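Local coordinates for SET3, superantigen-like protein (Staphylococcus aureus, PDB 1M4V) that is a superantigen-like protein of two-domain OB-fold and beta-grasp architecture that probably acts on the host immune system, its precise function uncertain, at residues E133-K138 and D189-R194; L106-F111 and R127-K132; K12-L17 and D153-F158; D161-V166 and T175-K180. One frame throughout, in Å; residues are numbered along the deposited sequence.

Contact 1. Residues E133-K138 and D189-R194. Unlike the reference sequence in segment 133-138: Val135 (reference Ile).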
loop_
_atom_site.group_PDB
_atom_site.type_symbol
_atom_site.label_atom_id
_atom_site.label_comp_id
_atom_site.label_asym_id
_atom_site.label_seq_id
_atom_site.Cartn_x
_atom_site.Cartn_y
_atom_site.Cartn_z
ATOM N N GLU A 133 -13.262 -4.428 -3.757
ATOM C CA GLU A 133 -14.209 -3.498 -3.154
ATOM C C GLU A 133 -13.518 -2.747 -2.023
ATOM O O GLU A 133 -13.838 -1.584 -1.748
ATOM C CB GLU A 133 -15.422 -4.265 -2.617
ATOM C CG GLU A 133 -16.083 -5.129 -3.676
ATOM C CD GLU A 133 -17.265 -5.922 -3.152
ATOM O OE1 GLU A 133 -17.222 -6.349 -1.977
ATOM O OE2 GLU A 133 -18.229 -6.134 -3.924
ATOM N N GLU A 134 -12.582 -3.427 -1.362
ATOM C CA GLU A 134 -11.808 -2.837 -0.274
ATOM C C GLU A 134 -10.332 -2.918 -0.608
ATOM O O GLU A 134 -9.812 -3.999 -0.875
ATOM C CB GLU A 134 -12.035 -3.569 1.047
ATOM C CG GLU A 134 -13.376 -3.309 1.689
ATOM C CD GLU A 134 -13.373 -3.613 3.176
ATOM O OE1 GLU A 134 -12.307 -3.980 3.714
ATOM O OE2 GLU A 134 -14.439 -3.477 3.806
ATOM N N VAL A 135 -9.657 -1.776 -0.577
ATOM C CA VAL A 135 -8.235 -1.733 -0.875
ATOM C C VAL A 135 -7.525 -0.944 0.213
ATOM O O VAL A 135 -7.990 0.121 0.621
ATOM C CB VAL A 135 -7.978 -1.080 -2.259
ATOM C CG1 VAL A 135 -8.590 0.305 -2.309
ATOM C CG2 VAL A 135 -6.477 -1.017 -2.540
ATOM N N SER A 136 -6.411 -1.480 0.704
ATOM C CA SER A 136 -5.656 -0.803 1.746
ATOM C C SER A 136 -4.736 0.235 1.123
ATOM O O SER A 136 -4.260 0.060 -0.004
ATOM C CB SER A 136 -4.819 -1.808 2.555
ATOM O OG SER A 136 -3.785 -2.392 1.765
ATOM N N LEU A 137 -4.502 1.328 1.843
ATOM C CA LEU A 137 -3.603 2.354 1.335
ATOM C C LEU A 137 -2.233 1.706 1.187
ATOM O O LEU A 137 -1.425 2.120 0.362
ATOM C CB LEU A 137 -3.512 3.532 2.305
ATOM C CG LEU A 137 -4.783 4.370 2.461
ATOM C CD1 LEU A 137 -4.468 5.618 3.279
ATOM C CD2 LEU A 137 -5.316 4.764 1.083
ATOM N N LYS A 138 -1.988 0.680 1.998
ATOM C CA LYS A 138 -0.726 -0.050 1.962
ATOM C C LYS A 138 -0.452 -0.596 0.561
ATOM O O LYS A 138 0.617 -0.364 -0.006
ATOM C CB LYS A 138 -0.758 -1.221 2.948
ATOM C CG LYS A 138 0.520 -2.066 2.958
ATOM C CD LYS A 138 0.277 -3.432 3.598
ATOM C CE LYS A 138 1.571 -4.223 3.732
ATOM N NZ LYS A 138 2.577 -3.485 4.566
ATOM N N ASP A 189 -5.132 1.516 7.110
ATOM C CA ASP A 189 -6.151 2.394 6.545
ATOM C C ASP A 189 -6.693 1.748 5.273
ATOM O O ASP A 189 -5.927 1.317 4.415
ATOM C CB ASP A 189 -5.571 3.772 6.218
ATOM C CG ASP A 189 -5.172 4.548 7.461
ATOM O OD1 ASP A 189 -5.523 4.110 8.581
ATOM O OD2 ASP A 189 -4.514 5.598 7.315
ATOM N N VAL A 190 -8.016 1.690 5.162
ATOM C CA VAL A 190 -8.673 1.074 4.016
ATOM C C VAL A 190 -9.671 2.020 3.365
ATOM O O VAL A 190 -10.243 2.880 4.029
ATOM C CB VAL A 190 -9.427 -0.205 4.449
ATOM C CG1 VAL A 190 -10.205 -0.793 3.274
ATOM C CG2 VAL A 190 -8.439 -1.224 4.999
ATOM N N ILE A 191 -9.868 1.859 2.058
ATOM C CA ILE A 191 -10.832 2.671 1.323
ATOM C C ILE A 191 -11.605 1.763 0.372
ATOM O O ILE A 191 -11.200 0.624 0.124
ATOM C CB ILE A 191 -10.150 3.796 0.490
ATOM C CG1 ILE A 191 -9.201 3.192 -0.548
ATOM C CG2 ILE A 191 -9.407 4.760 1.413
ATOM C CD1 ILE A 191 -8.549 4.225 -1.451
ATOM N N ASP A 192 -12.732 2.250 -0.136
ATOM C CA ASP A 192 -13.520 1.471 -1.078
ATOM C C ASP A 192 -12.844 1.694 -2.429
ATOM O O ASP A 192 -12.709 2.833 -2.882
ATOM C CB ASP A 192 -14.962 1.979 -1.120
ATOM C CG ASP A 192 -15.859 1.115 -1.975
ATOM O OD1 ASP A 192 -15.424 0.707 -3.072
ATOM O OD2 ASP A 192 -17.005 0.847 -1.553
ATOM N N GLY A 193 -12.414 0.609 -3.062
ATOM C CA GLY A 193 -11.737 0.714 -4.343
ATOM C C GLY A 193 -12.542 1.443 -5.402
ATOM O O GLY A 193 -11.979 2.047 -6.316
ATOM N N ARG A 194 -13.863 1.397 -5.275
ATOM C CA ARG A 194 -14.744 2.053 -6.236
ATOM C C ARG A 194 -14.836 3.567 -6.034
ATOM O O ARG A 194 -15.365 4.283 -6.886
ATOM C CB ARG A 194 -16.141 1.434 -6.143
ATOM C CG ARG A 194 -16.163 -0.040 -6.521
ATOM C CD ARG A 194 -17.379 -0.752 -5.950
ATOM N NE ARG A 194 -17.325 -0.818 -4.492
ATOM C CZ ARG A 194 -18.114 -1.587 -3.751
ATOM N NH1 ARG A 194 -19.024 -2.361 -4.330
ATOM N NH2 ARG A 194 -17.989 -1.592 -2.434
HETATM O O HOH W 1 -16.069 -1.328 0.111
#
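Glu134-Ser136 and Val190-Asp192 run antiparallel, their short strand axes 145° apart, as a two-stranded ribbon of the superantigen beta-grasp domain. Val135 and Ile191 form its hydrogen-bonded pair, bonded N to O both ways; further backbone bonds, Leu137 N to Asp189 O and Gly193 N to Glu133 O, lie at either end. On the buried face Val135 and Ile191 lie side by side, and at 3.4 Å Val135 CG1 and Ile191 CG1 pack tightly, each between backbone N and carbonyl carbon. Ile191 CG2 also meets Leu137 CD2, at 4.1 Å. At the far end Glu133 and Arg194 stack, carboxylate and guanidinium planes 21° apart, with Glu133 CB over one guanidinium face; the long Glu133 OE2 to Arg194 NH1 salt bridge is charge only, the oxygen lying well out of the guanidinium plane, and OE2 is hydrogen-bonded to Tyr102 OH. Arg194 grips Asp192 side-on: NH2 lies 2.8 Å from Asp192 OD2, while NE donates almost straight to the syn lone pair of Asp192 OD1, which lies in the guanidinium plane.

Contact 2. Residues L106-F111 and R127-K132. Unlike the reference sequence in segment 106-111: Asn107 (reference Ser), Lys110 (reference Arg). Unlike the reference sequence in segment 127-132: His128 (reference Tyr).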
loop_
_atom_site.group_PDB
_atom_site.type_symbol
_atom_site.label_atom_id
_atom_site.label_comp_id
_atom_site.label_asym_id
_atom_site.label_seq_id
_atom_site.Cartn_x
_atom_site.Cartn_y
_atom_site.Cartn_z
ATOM N N LEU A 106 -13.224 -3.218 -11.433
ATOM C CA LEU A 106 -14.424 -2.551 -10.950
ATOM C C LEU A 106 -14.223 -1.042 -10.939
ATOM O O LEU A 106 -15.154 -0.275 -10.695
ATOM C CB LEU A 106 -14.829 -3.096 -9.571
ATOM C CG LEU A 106 -14.298 -2.612 -8.225
ATOM C CD1 LEU A 106 -14.598 -3.702 -7.195
ATOM C CD2 LEU A 106 -12.825 -2.323 -8.275
ATOM N N ASN A 107 -12.997 -0.629 -11.239
ATOM C CA ASN A 107 -12.643 0.783 -11.314
ATOM C C ASN A 107 -11.302 0.875 -12.039
ATOM O O ASN A 107 -10.439 0.006 -11.879
ATOM C CB ASN A 107 -12.552 1.394 -9.908
ATOM C CG ASN A 107 -12.515 2.920 -9.931
ATOM O OD1 ASN A 107 -12.777 3.549 -10.960
ATOM N ND2 ASN A 107 -12.195 3.523 -8.786
ATOM N N ALA A 108 -11.146 1.913 -12.856
ATOM C CA ALA A 108 -9.924 2.123 -13.619
ATOM C C ALA A 108 -9.480 3.577 -13.532
ATOM O O ALA A 108 -9.443 4.286 -14.536
ATOM C CB ALA A 108 -10.148 1.733 -15.076
ATOM N N PRO A 109 -9.137 4.042 -12.323
ATOM C CA PRO A 109 -8.699 5.430 -12.161
ATOM C C PRO A 109 -7.385 5.699 -12.880
ATOM O O PRO A 109 -6.527 4.823 -12.972
ATOM C CB PRO A 109 -8.552 5.569 -10.652
ATOM C CG PRO A 109 -8.122 4.187 -10.244
ATOM C CD PRO A 109 -9.065 3.317 -11.044
ATOM N N LYS A 110 -7.237 6.912 -13.390
ATOM C CA LYS A 110 -6.012 7.284 -14.066
ATOM C C LYS A 110 -4.939 7.576 -13.030
ATOM O O LYS A 110 -5.220 8.121 -11.957
ATOM C CB LYS A 110 -6.206 8.548 -14.907
ATOM C CG LYS A 110 -7.100 8.395 -16.116
ATOM C CD LYS A 110 -7.212 9.721 -16.854
ATOM C CE LYS A 110 -8.072 9.594 -18.101
ATOM N NZ LYS A 110 -8.259 10.905 -18.776
ATOM N N PHE A 111 -3.713 7.190 -13.348
ATOM C CA PHE A 111 -2.579 7.487 -12.488
ATOM C C PHE A 111 -1.803 8.441 -13.377
ATOM O O PHE A 111 -1.256 8.029 -14.399
ATOM C CB PHE A 111 -1.760 6.230 -12.189
ATOM C CG PHE A 111 -0.557 6.481 -11.316
ATOM C CD1 PHE A 111 -0.603 7.432 -10.293
ATOM C CD2 PHE A 111 0.607 5.734 -11.484
ATOM C CE1 PHE A 111 0.489 7.635 -9.451
ATOM C CE2 PHE A 111 1.704 5.928 -10.650
ATOM C CZ PHE A 111 1.650 6.878 -9.629
ATOM N N ARG A 127 -3.814 3.551 -16.505
ATOM C CA ARG A 127 -4.962 3.232 -15.676
ATOM C C ARG A 127 -4.490 2.274 -14.595
ATOM O O ARG A 127 -3.813 1.288 -14.890
ATOM C CB ARG A 127 -6.057 2.562 -16.504
ATOM C CG ARG A 127 -6.585 3.421 -17.630
ATOM C CD ARG A 127 -7.138 4.736 -17.099
ATOM N NE ARG A 127 -7.772 5.512 -18.162
ATOM C CZ ARG A 127 -9.037 5.917 -18.135
ATOM N NH1 ARG A 127 -9.810 5.624 -17.098
ATOM N NH2 ARG A 127 -9.530 6.613 -19.152
ATOM N N HIS A 128 -4.814 2.578 -13.344
ATOM C CA HIS A 128 -4.443 1.686 -12.257
ATOM C C HIS A 128 -5.706 0.895 -11.981
ATOM O O HIS A 128 -6.583 1.359 -11.260
ATOM C CB HIS A 128 -4.047 2.452 -11.001
ATOM C CG HIS A 128 -3.552 1.566 -9.901
ATOM N ND1 HIS A 128 -2.258 1.090 -9.855
ATOM C CD2 HIS A 128 -4.192 1.021 -8.840
ATOM C CE1 HIS A 128 -2.123 0.290 -8.812
ATOM N NE2 HIS A 128 -3.282 0.231 -8.180
ATOM N N TYR A 129 -5.795 -0.291 -12.573
ATOM C CA TYR A 129 -6.966 -1.136 -12.420
ATOM C C TYR A 129 -7.208 -1.600 -10.990
ATOM O O TYR A 129 -6.290 -2.040 -10.301
ATOM C CB TYR A 129 -6.844 -2.332 -13.357
ATOM C CG TYR A 129 -6.905 -1.931 -14.812
ATOM C CD1 TYR A 129 -8.128 -1.691 -15.435
ATOM C CD2 TYR A 129 -5.737 -1.758 -15.561
ATOM C CE1 TYR A 129 -8.195 -1.290 -16.772
ATOM C CE2 TYR A 129 -5.791 -1.353 -16.903
ATOM C CZ TYR A 129 -7.025 -1.122 -17.499
ATOM O OH TYR A 129 -7.100 -0.711 -18.816
ATOM N N ILE A 130 -8.458 -1.472 -10.554
ATOM C CA ILE A 130 -8.865 -1.873 -9.213
ATOM C C ILE A 130 -9.795 -3.073 -9.365
ATOM O O ILE A 130 -10.733 -3.045 -10.161
ATOM C CB ILE A 130 -9.632 -0.737 -8.484
ATOM C CG1 ILE A 130 -8.809 0.557 -8.491
ATOM C CG2 ILE A 130 -9.933 -1.155 -7.048
ATOM C CD1 ILE A 130 -7.519 0.476 -7.705
ATOM N N TYR A 131 -9.534 -4.122 -8.594
ATOM C CA TYR A 131 -10.329 -5.339 -8.662
ATOM C C TYR A 131 -11.028 -5.659 -7.345
ATOM O O TYR A 131 -11.847 -6.578 -7.282
ATOM C CB TYR A 131 -9.424 -6.507 -9.051
ATOM C CG TYR A 131 -8.741 -6.313 -10.382
ATOM C CD1 TYR A 131 -9.393 -6.636 -11.571
ATOM C CD2 TYR A 131 -7.458 -5.769 -10.456
ATOM C CE1 TYR A 131 -8.786 -6.420 -12.806
ATOM C CE2 TYR A 131 -6.838 -5.549 -11.685
ATOM C CZ TYR A 131 -7.511 -5.876 -12.856
ATOM O OH TYR A 131 -6.916 -5.654 -14.071
ATOM N N LYS A 132 -10.711 -4.895 -6.302
ATOM C CA LYS A 132 -11.282 -5.124 -4.977
ATOM C C LYS A 132 -12.190 -4.018 -4.432
ATOM O O LYS A 132 -11.920 -2.834 -4.603
ATOM C CB LYS A 132 -10.145 -5.385 -3.981
ATOM C CG LYS A 132 -9.528 -6.780 -4.105
ATOM C CD LYS A 132 -8.191 -6.911 -3.371
ATOM C CE LYS A 132 -8.257 -6.430 -1.924
ATOM N NZ LYS A 132 -9.376 -7.047 -1.165
#
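Leu106 and Ile130 make the tight end of this antiparallel pairing, where a classic beta bulge sets Leu106 and Asn107 together against Ile130. Leu106 N donates to Ile130 O at 2.8 Å, whereas Asn107 N reaches the same oxygen only weakly, at 3.5 Å. Leu106 CD2 packs on Ile130 CG2 at 3.4 Å. The Pro109 ring crosses the Ile130 side chain at about a right angle, CD to CG1 3.8 Å, and Pro109 O takes the N-H of His128. On the solvent side exposed Arg127, bent at chi2 (-58°), turns its guanidinium edge to Ala108, NH1 donating to Ala108 O at 2.9 Å with the oxygen in the guanidinium plane. Lys110 extends alongside, CG over one guanidinium face, with like charges close (Lys110 NZ to Arg127 NH2 4.5 Å). The contact continues the pairing of strands 110-117 and 120-127 beyond their ends in the beta-grasp domain; Pro109 and His128 touch Met199 of strand 196-203, and His128 reaches Leu140 and Leu144 of helix 137-152.

Contact 3. Residues K12-L17 and D153-F158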
loop_
_atom_site.group_PDB
_atom_site.type_symbol
_atom_site.label_atom_id
_atom_site.label_comp_id
_atom_site.label_asym_id
_atom_site.label_seq_id
_atom_site.Cartn_x
_atom_site.Cartn_y
_atom_site.Cartn_z
ATOM N N LYS A 12 21.862 6.032 1.350
ATOM C CA LYS A 12 21.543 4.730 1.925
ATOM C C LYS A 12 20.053 4.552 2.212
ATOM O O LYS A 12 19.495 3.484 1.978
ATOM C CB LYS A 12 22.341 4.487 3.214
ATOM C CG LYS A 12 21.916 5.336 4.411
ATOM C CD LYS A 12 22.771 5.004 5.637
ATOM C CE LYS A 12 22.382 5.828 6.867
ATOM N NZ LYS A 12 21.058 5.438 7.426
ATOM N N ASP A 13 19.403 5.594 2.711
ATOM C CA ASP A 13 17.989 5.475 3.028
ATOM C C ASP A 13 17.083 5.384 1.803
ATOM O O ASP A 13 16.129 4.606 1.800
ATOM C CB ASP A 13 17.562 6.624 3.938
ATOM C CG ASP A 13 18.343 6.642 5.243
ATOM O OD1 ASP A 13 18.373 5.600 5.933
ATOM O OD2 ASP A 13 18.928 7.693 5.576
ATOM N N ILE A 14 17.370 6.156 0.758
ATOM C CA ILE A 14 16.526 6.079 -0.427
ATOM C C ILE A 14 16.783 4.779 -1.182
ATOM O O ILE A 14 15.881 4.242 -1.813
ATOM C CB ILE A 14 16.725 7.277 -1.381
ATOM C CG1 ILE A 14 18.192 7.394 -1.792
ATOM C CG2 ILE A 14 16.220 8.558 -0.707
ATOM C CD1 ILE A 14 18.433 8.407 -2.898
ATOM N N PHE A 15 18.009 4.265 -1.124
ATOM C CA PHE A 15 18.281 3.000 -1.797
ATOM C C PHE A 15 17.589 1.897 -1.000
ATOM O O PHE A 15 17.121 0.909 -1.562
ATOM C CB PHE A 15 19.789 2.741 -1.914
ATOM C CG PHE A 15 20.472 3.580 -2.972
ATOM C CD1 PHE A 15 19.727 4.329 -3.879
ATOM C CD2 PHE A 15 21.859 3.611 -3.064
ATOM C CE1 PHE A 15 20.354 5.104 -4.863
ATOM C CE2 PHE A 15 22.500 4.379 -4.040
ATOM C CZ PHE A 15 21.744 5.129 -4.943
ATOM N N ASP A 16 17.506 2.079 0.315
ATOM C CA ASP A 16 16.823 1.107 1.158
ATOM C C ASP A 16 15.331 1.130 0.825
ATOM O O ASP A 16 14.676 0.090 0.816
ATOM C CB ASP A 16 17.012 1.432 2.644
ATOM C CG ASP A 16 18.339 0.931 3.192
ATOM O OD1 ASP A 16 18.981 0.082 2.533
ATOM O OD2 ASP A 16 18.731 1.381 4.291
ATOM N N LEU A 17 14.793 2.318 0.557
ATOM C CA LEU A 17 13.379 2.436 0.215
ATOM C C LEU A 17 13.145 1.732 -1.108
ATOM O O LEU A 17 12.137 1.048 -1.297
ATOM C CB LEU A 17 12.963 3.904 0.096
ATOM C CG LEU A 17 12.792 4.684 1.403
ATOM C CD1 LEU A 17 12.401 6.122 1.086
ATOM C CD2 LEU A 17 11.733 4.017 2.260
ATOM N N ASP A 153 12.509 6.047 -12.583
ATOM C CA ASP A 153 13.705 6.309 -11.790
ATOM C C ASP A 153 13.514 6.771 -10.356
ATOM O O ASP A 153 14.375 7.465 -9.806
ATOM C CB ASP A 153 14.589 7.327 -12.519
ATOM C CG ASP A 153 14.978 6.867 -13.908
ATOM O OD1 ASP A 153 15.200 5.655 -14.088
ATOM O OD2 ASP A 153 15.074 7.719 -14.815
ATOM N N LEU A 154 12.400 6.395 -9.743
ATOM C CA LEU A 154 12.180 6.788 -8.366
ATOM C C LEU A 154 13.299 6.164 -7.534
ATOM O O LEU A 154 13.620 4.980 -7.681
ATOM C CB LEU A 154 10.819 6.303 -7.863
ATOM C CG LEU A 154 10.517 6.686 -6.410
ATOM C CD1 LEU A 154 10.507 8.202 -6.272
ATOM C CD2 LEU A 154 9.187 6.096 -5.984
ATOM N N TYR A 155 13.896 6.985 -6.681
ATOM C CA TYR A 155 14.983 6.581 -5.793
ATOM C C TYR A 155 16.343 6.379 -6.454
ATOM O O TYR A 155 17.243 5.774 -5.866
ATOM C CB TYR A 155 14.584 5.347 -4.983
ATOM C CG TYR A 155 13.347 5.584 -4.144
ATOM C CD1 TYR A 155 13.163 6.791 -3.460
ATOM C CD2 TYR A 155 12.347 4.617 -4.052
ATOM C CE1 TYR A 155 12.009 7.026 -2.712
ATOM C CE2 TYR A 155 11.188 4.844 -3.307
ATOM C CZ TYR A 155 11.024 6.051 -2.641
ATOM O OH TYR A 155 9.870 6.286 -1.913
ATOM N N LYS A 156 16.487 6.876 -7.679
ATOM C CA LYS A 156 17.776 6.829 -8.363
ATOM C C LYS A 156 18.403 8.171 -7.984
ATOM O O LYS A 156 19.604 8.382 -8.122
ATOM C CB LYS A 156 17.613 6.761 -9.882
ATOM C CG LYS A 156 17.361 5.368 -10.440
ATOM C CD LYS A 156 17.652 5.348 -11.942
ATOM C CE LYS A 156 17.512 3.952 -12.541
ATOM N NZ LYS A 156 16.101 3.489 -12.582
ATOM N N LYS A 157 17.549 9.070 -7.499
ATOM C CA LYS A 157 17.950 10.408 -7.078
ATOM C C LYS A 157 17.117 10.732 -5.840
ATOM O O LYS A 157 16.172 10.016 -5.529
ATOM C CB LYS A 157 17.629 11.414 -8.189
ATOM C CG LYS A 157 16.133 11.659 -8.359
ATOM C CD LYS A 157 15.808 12.417 -9.629
ATOM C CE LYS A 157 15.943 11.521 -10.853
ATOM N NZ LYS A 157 15.541 12.223 -12.095
ATOM N N PHE A 158 17.463 11.800 -5.128
ATOM C CA PHE A 158 16.690 12.179 -3.955
ATOM C C PHE A 158 15.300 12.617 -4.399
ATOM O O PHE A 158 15.160 13.477 -5.267
ATOM C CB PHE A 158 17.379 13.310 -3.194
ATOM C CG PHE A 158 18.554 12.851 -2.385
ATOM C CD1 PHE A 158 18.365 12.024 -1.280
ATOM C CD2 PHE A 158 19.848 13.207 -2.746
ATOM C CE1 PHE A 158 19.452 11.552 -0.543
ATOM C CE2 PHE A 158 20.943 12.741 -2.017
ATOM C CZ PHE A 158 20.743 11.911 -0.913
#
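Tyr155 carries this contact, laying its side chain against the N-terminal helix 12-21 through Ile14 and Leu17. Starting at its root, Tyr155 CB lies 3.6 Å from Ile14 O, and CG is close to the same oxygen. Around the ring, CD1 comes to 4.2 Å from Ile14 CB, CE1 to 3.9 Å from Leu17 CD1, and CE2 and CZ approach Leu17 CB. That methylene makes a CH-pi contact, 4.0 Å from the Tyr155 ring centroid and 16° off its normal; Leu154 CG covers the opposite face, so the ring is sandwiched between aliphatic groups. At the tip Tyr155 OH touches Leu17 CD1 and is hydrogen-bonded to Leu178 O and Arg145 NH1. The backbone of the tyrosine contributes too: Tyr155 O lies 3.3 Å from Phe15 CE1, in the plane of that ring at its edge. Ile14, with CG1 between N and the carbonyl carbon (chi1 57°), sends CD1 over a face of the Phe158 ring, 4.0 Å from Phe158 CD1. The contact thus docks helix 12-21 on the loop that joins helix 137-152 to strand 163-168 in the beta-grasp domain, with Tyr155 also resting on Ile149 of helix 137-152.

Contact 4. Residues D161-V166 and T175-K180. Unlike the reference sequence in segment 161-166: Asp161 (reference Ala).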
loop_
_atom_site.group_PDB
_atom_site.type_symbol
_atom_site.label_atom_id
_atom_site.label_comp_id
_atom_site.label_asym_id
_atom_site.label_seq_id
_atom_site.Cartn_x
_atom_site.Cartn_y
_atom_site.Cartn_z
ATOM N N ASP A 161 10.547 16.576 -2.415
ATOM C CA ASP A 161 9.118 16.713 -2.153
ATOM C C ASP A 161 8.167 15.898 -3.034
ATOM O O ASP A 161 6.975 16.191 -3.082
ATOM C CB ASP A 161 8.724 18.190 -2.216
ATOM C CG ASP A 161 9.484 19.031 -1.214
ATOM O OD1 ASP A 161 9.591 18.610 -0.042
ATOM O OD2 ASP A 161 9.972 20.115 -1.592
ATOM N N SER A 162 8.679 14.879 -3.719
ATOM C CA SER A 162 7.830 14.055 -4.578
ATOM C C SER A 162 6.728 13.406 -3.745
ATOM O O SER A 162 6.974 12.940 -2.629
ATOM C CB SER A 162 8.658 12.967 -5.267
ATOM O OG SER A 162 9.678 13.523 -6.074
ATOM N N LYS A 163 5.516 13.373 -4.293
ATOM C CA LYS A 163 4.374 12.792 -3.591
ATOM C C LYS A 163 3.390 12.105 -4.524
ATOM O O LYS A 163 3.341 12.382 -5.723
ATOM C CB LYS A 163 3.588 13.880 -2.852
ATOM C CG LYS A 163 4.337 14.649 -1.779
ATOM C CD LYS A 163 3.432 15.746 -1.219
ATOM C CE LYS A 163 4.072 16.475 -0.053
ATOM N NZ LYS A 163 5.357 17.112 -0.447
ATOM N N ILE A 164 2.611 11.195 -3.954
ATOM C CA ILE A 164 1.552 10.519 -4.690
ATOM C C ILE A 164 0.301 11.045 -3.998
ATOM O O ILE A 164 0.257 11.134 -2.770
ATOM C CB ILE A 164 1.601 8.982 -4.535
ATOM C CG1 ILE A 164 2.761 8.402 -5.352
ATOM C CG2 ILE A 164 0.275 8.367 -5.004
ATOM C CD1 ILE A 164 2.977 6.903 -5.129
ATOM N N LYS A 165 -0.699 11.421 -4.782
ATOM C CA LYS A 165 -1.944 11.931 -4.232
ATOM C C LYS A 165 -3.079 11.043 -4.729
ATOM O O LYS A 165 -3.259 10.879 -5.930
ATOM C CB LYS A 165 -2.159 13.374 -4.696
ATOM C CG LYS A 165 -3.339 14.097 -4.070
ATOM C CD LYS A 165 -3.365 15.538 -4.574
ATOM C CE LYS A 165 -4.531 16.337 -4.017
ATOM N NZ LYS A 165 -4.557 17.724 -4.597
ATOM N N VAL A 166 -3.823 10.450 -3.803
ATOM C CA VAL A 166 -4.946 9.592 -4.174
ATOM C C VAL A 166 -6.209 10.407 -3.971
ATOM O O VAL A 166 -6.590 10.692 -2.836
ATOM C CB VAL A 166 -5.021 8.328 -3.295
ATOM C CG1 VAL A 166 -6.223 7.486 -3.705
ATOM C CG2 VAL A 166 -3.731 7.526 -3.424
ATOM N N THR A 175 -2.273 11.391 0.815
ATOM C CA THR A 175 -0.960 11.737 0.294
ATOM C C THR A 175 0.107 10.755 0.764
ATOM O O THR A 175 0.125 10.364 1.928
ATOM C CB THR A 175 -0.548 13.157 0.757
ATOM O OG1 THR A 175 -1.493 14.120 0.268
ATOM C CG2 THR A 175 0.839 13.510 0.244
ATOM N N PHE A 176 0.981 10.347 -0.152
ATOM C CA PHE A 176 2.092 9.462 0.189
ATOM C C PHE A 176 3.368 10.245 -0.118
ATOM O O PHE A 176 3.709 10.460 -1.282
ATOM C CB PHE A 176 2.089 8.177 -0.650
ATOM C CG PHE A 176 0.829 7.355 -0.528
ATOM C CD1 PHE A 176 0.189 7.197 0.699
ATOM C CD2 PHE A 176 0.304 6.707 -1.646
ATOM C CE1 PHE A 176 -0.956 6.405 0.811
ATOM C CE2 PHE A 176 -0.840 5.911 -1.545
ATOM C CZ PHE A 176 -1.470 5.761 -0.317
ATOM N N GLU A 177 4.056 10.698 0.926
ATOM C CA GLU A 177 5.300 11.437 0.750
ATOM C C GLU A 177 6.370 10.423 0.369
ATOM O O GLU A 177 6.688 9.519 1.143
ATOM C CB GLU A 177 5.664 12.152 2.047
ATOM C CG GLU A 177 4.624 13.172 2.467
ATOM C CD GLU A 177 5.080 13.994 3.650
ATOM O OE1 GLU A 177 5.273 13.419 4.741
ATOM O OE2 GLU A 177 5.254 15.218 3.485
ATOM N N LEU A 178 6.931 10.577 -0.826
ATOM C CA LEU A 178 7.909 9.618 -1.312
ATOM C C LEU A 178 9.284 9.640 -0.652
ATOM O O LEU A 178 10.050 8.690 -0.807
ATOM C CB LEU A 178 8.044 9.755 -2.835
ATOM C CG LEU A 178 6.722 9.550 -3.595
ATOM C CD1 LEU A 178 6.957 9.642 -5.100
ATOM C CD2 LEU A 178 6.129 8.190 -3.233
ATOM N N ASN A 179 9.598 10.689 0.103
ATOM C CA ASN A 179 10.909 10.756 0.742
ATOM C C ASN A 179 11.039 9.884 1.987
ATOM O O ASN A 179 12.096 9.868 2.629
ATOM C CB ASN A 179 11.278 12.208 1.086
ATOM C CG ASN A 179 10.316 12.853 2.072
ATOM O OD1 ASN A 179 9.521 12.177 2.726
ATOM N ND2 ASN A 179 10.398 14.175 2.192
ATOM N N LYS A 180 9.969 9.165 2.327
ATOM C CA LYS A 180 9.970 8.283 3.489
ATOM C C LYS A 180 9.016 7.105 3.276
ATOM O O LYS A 180 8.102 7.171 2.463
ATOM C CB LYS A 180 9.564 9.058 4.749
ATOM C CG LYS A 180 8.152 9.623 4.714
ATOM C CD LYS A 180 7.864 10.489 5.941
ATOM C CE LYS A 180 8.628 11.809 5.901
ATOM N NZ LYS A 180 8.114 12.746 4.854
HETATM O O HOH W 2 8.461 13.439 -0.384
HETATM O O HOH W 3 6.860 15.276 0.758
#
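Ile164 and Phe176 face each other as a hydrogen-bonded pair of the beta hairpin 163-168/173-177, Phe176 N lying 2.8 Å from Ile164 O and Ile164 N bonding Phe176 O. Their side chains share the buried face, Ile164 CG2 meeting Phe176 CD2 at 3.7 Å. Ile164 CD1 also touches Leu178 CD2 at 3.9 Å, the two side chains crossing at about a right angle. Leu178 N donates to Ser162 O, which a water links to Asn179 N. On the other face Lys163 runs beside Glu177, Lys163 CD touching Thr175 CG2 at 3.7 Å. Bent at chi4 (59°), Lys163 turns NZ to Asp161 O, a 3.2 Å hydrogen bond that positions the ammonium; NZ stays 4.4 Å from Glu177 OE2, beyond salt-bridge range, and a second water bridges the two. Glu177 OE1 has a salt bridge to Lys180 NZ, which also bonds Asn179 OD1. Strand 173-177 edges the five-stranded sheet, 163-168 pairs on its far side with 196-203, and Ile164 packs on Leu144 and Leu148 of helix 137-152.

Contacts 1, 2 and 4 belong to the beta-grasp domain, and contact 3 packs the N-terminal helix against it. Contacts 1 and 2, centres 12 Å apart, abut directly: Gly193 O is 2.9 Å from Asn107 ND2, a probable hydrogen bond, and Arg194 packs on Leu106. Contacts 3 and 4, centres 13 Å apart, also pack together, with Leu154 CD1 lying 4.0 Å from Leu178 CD1. Contact 1 reaches contact 4 through Leu137 O and Phe176 CZ, 3.7 Å apart. Helix 137-152 begins within contact 1 and leads to the loop of contact 3. Contacts 1 and 3, centres 26 Å apart, lie on opposite sides of the chain's centre.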